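Local coordinates for protein serine acetyltransferase (Neisseria gonorrhoeae, PDB 6WYE) that probably transfers an acetyl group from acetyl-CoA to L-serine, giving O-acetyl-L-serine in the first step of cysteine biosynthesis from serine, at residues Q137-R140 with I141-L145. Residues are numbered along the deposited sequence; the frame is centred on the assembly and turned at random.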
loop_
_atom_site.group_PDB
_atom_site.type_symbol
_atom_site.label_atom_id
_atom_site.label_comp_id
_atom_site.label_asym_id
_atom_site.label_seq_id
_atom_site.Cartn_x
_atom_site.Cartn_y
_atom_site.Cartn_z
ATOM N N GLN A 137 -5.558 25.394 1.242
ATOM C CA GLN A 137 -6.737 24.973 0.493
ATOM C C GLN A 137 -7.425 23.797 1.167
ATOM O O GLN A 137 -8.659 23.728 1.175
ATOM C CB GLN A 137 -6.379 24.631 -0.955
ATOM C CG GLN A 137 -5.566 25.693 -1.731
ATOM C CD GLN A 137 -5.840 27.128 -1.303
ATOM O OE1 GLN A 137 -6.987 27.515 -1.064
ATOM N NE2 GLN A 137 -4.778 27.930 -1.221
ATOM N N ALA A 138 -6.656 22.849 1.718
ATOM C CA ALA A 138 -7.287 21.798 2.509
ATOM C C ALA A 138 -8.091 22.403 3.649
ATOM O O ALA A 138 -9.184 21.922 3.968
ATOM C CB ALA A 138 -6.246 20.819 3.060
ATOM N N HIS A 139 -7.574 23.469 4.275
ATOM C CA HIS A 139 -8.340 24.064 5.372
ATOM C C HIS A 139 -9.628 24.708 4.874
ATOM O O HIS A 139 -10.679 24.566 5.507
ATOM C CB HIS A 139 -7.536 25.105 6.136
ATOM C CG HIS A 139 -8.409 25.973 6.991
ATOM N ND1 HIS A 139 -9.002 25.512 8.150
ATOM C CD2 HIS A 139 -8.887 27.226 6.798
ATOM C CE1 HIS A 139 -9.760 26.465 8.662
ATOM N NE2 HIS A 139 -9.706 27.516 7.860
ATOM N N ARG A 140 -9.568 25.418 3.747
ATOM C CA ARG A 140 -10.778 26.033 3.200
ATOM C C ARG A 140 -11.883 25.002 3.032
ATOM O O ARG A 140 -13.022 25.212 3.469
ATOM C CB ARG A 140 -10.470 26.700 1.856
ATOM C CG ARG A 140 -9.551 27.879 1.916
ATOM C CD ARG A 140 -9.509 28.580 0.553
ATOM N NE ARG A 140 -8.375 29.492 0.449
ATOM C CZ ARG A 140 -8.291 30.652 1.098
ATOM N NH1 ARG A 140 -9.281 31.051 1.892
ATOM N NH2 ARG A 140 -7.223 31.420 0.950
ATOM N N ILE A 141 -11.560 23.852 2.433
ATOM C CA ILE A 141 -12.552 22.780 2.346
ATOM C C ILE A 141 -12.910 22.273 3.738
ATOM O O ILE A 141 -14.091 22.069 4.061
ATOM C CB ILE A 141 -12.037 21.641 1.448
ATOM C CG1 ILE A 141 -11.662 22.187 0.069
ATOM C CG2 ILE A 141 -13.091 20.544 1.332
ATOM C CD1 ILE A 141 -10.992 21.164 -0.833
ATOM N N ASN A 142 -11.901 22.077 4.595
ATOM C CA ASN A 142 -12.170 21.615 5.955
ATOM C C ASN A 142 -13.128 22.549 6.675
ATOM O O ASN A 142 -14.041 22.092 7.380
ATOM C CB ASN A 142 -10.871 21.490 6.750
ATOM C CG ASN A 142 -10.838 20.231 7.577
ATOM O OD1 ASN A 142 -11.382 19.206 7.165
ATOM N ND2 ASN A 142 -10.218 20.295 8.754
ATOM N N HIS A 143 -12.945 23.857 6.495
ATOM C CA HIS A 143 -13.826 24.831 7.124
ATOM C C HIS A 143 -15.259 24.661 6.637
ATOM O O HIS A 143 -16.203 24.704 7.436
ATOM C CB HIS A 143 -13.312 26.245 6.839
ATOM C CG HIS A 143 -14.047 27.317 7.577
ATOM N ND1 HIS A 143 -14.185 27.320 8.950
ATOM C CD2 HIS A 143 -14.675 28.433 7.135
ATOM C CE1 HIS A 143 -14.865 28.390 9.319
ATOM N NE2 HIS A 143 -15.177 29.081 8.237
ATOM N N ARG A 144 -15.434 24.434 5.330
ATOM C CA ARG A 144 -16.765 24.192 4.774
ATOM C C ARG A 144 -17.396 22.933 5.368
ATOM O O ARG A 144 -18.583 22.930 5.714
ATOM C CB ARG A 144 -16.669 24.112 3.243
ATOM C CG ARG A 144 -17.891 23.562 2.477
ATOM C CD ARG A 144 -19.228 24.175 2.902
ATOM N NE ARG A 144 -19.252 25.623 2.745
ATOM C CZ ARG A 144 -19.923 26.453 3.539
ATOM N NH1 ARG A 144 -20.640 25.975 4.551
ATOM N NH2 ARG A 144 -19.881 27.760 3.313
ATOM N N LEU A 145 -16.625 21.847 5.472
ATOM C CA LEU A 145 -17.138 20.616 6.072
ATOM C C LEU A 145 -17.564 20.852 7.518
ATOM O O LEU A 145 -18.555 20.280 7.989
ATOM C CB LEU A 145 -16.073 19.520 5.991
ATOM C CG LEU A 145 -15.770 19.032 4.577
ATOM C CD1 LEU A 145 -14.677 17.977 4.573
ATOM C CD2 LEU A 145 -17.060 18.488 3.943
HETATM O O HOH W 1 -9.779 18.939 4.275
HETATM O O HOH W 2 -8.782 22.754 9.284
#
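His139 and His143 lie one turn apart on helix 131-147, with their side chains alongside each other. Their planes are inclined by only 27°, but the rings are offset, with centroids 5.7 Å apart and little face-to-face stacking. The closer touch is a CH-pi contact: CB of His143 lies over one face of the His139 ring, 4.3 Å from its centroid. In both residues CG is anti to the backbone N (chi1 164° and -173°), so the two side chains leave the helix in similar directions.

The backbone is regular alpha helix. Ile141 N, Asn142 N, His143 N and Arg144 N bond to the carbonyls of Gln137, Ala138, His139 and Arg140. The shortest of these is His143 N to His139 O, 2.6 Å.

Two waters extend the polar contacts. One lies in the His139 ring plane, 3.0 Å from ND1, and accepts from Asn142 ND2, which also bonds to the carbonyl of Ala154 in helix 151-165. The other donates to Ala138 O and, weakly, to Asn142 OD1. Within 137-140, Arg140 NE donates to Gln137 OE1 at 2.9 Å, a bent bond whose acceptor lies close to the guanidinium plane. Asp109 of helix 100-116 takes both Gln137 NE2 and Arg140 NH2, the latter as a salt bridge, so the two side chains share one carboxylate.

His139 NE2 and His143 ND1 bond to the carbonyls of Ala173 and Pro171, tying this helix to the start of the hexapeptide-repeat beta-helix. Ile141 packs on Leu74 of helix 66-78 and on Tyr92 and Ala95 of helix 85-98, while Ala138 and Asn142 meet helix 151-165.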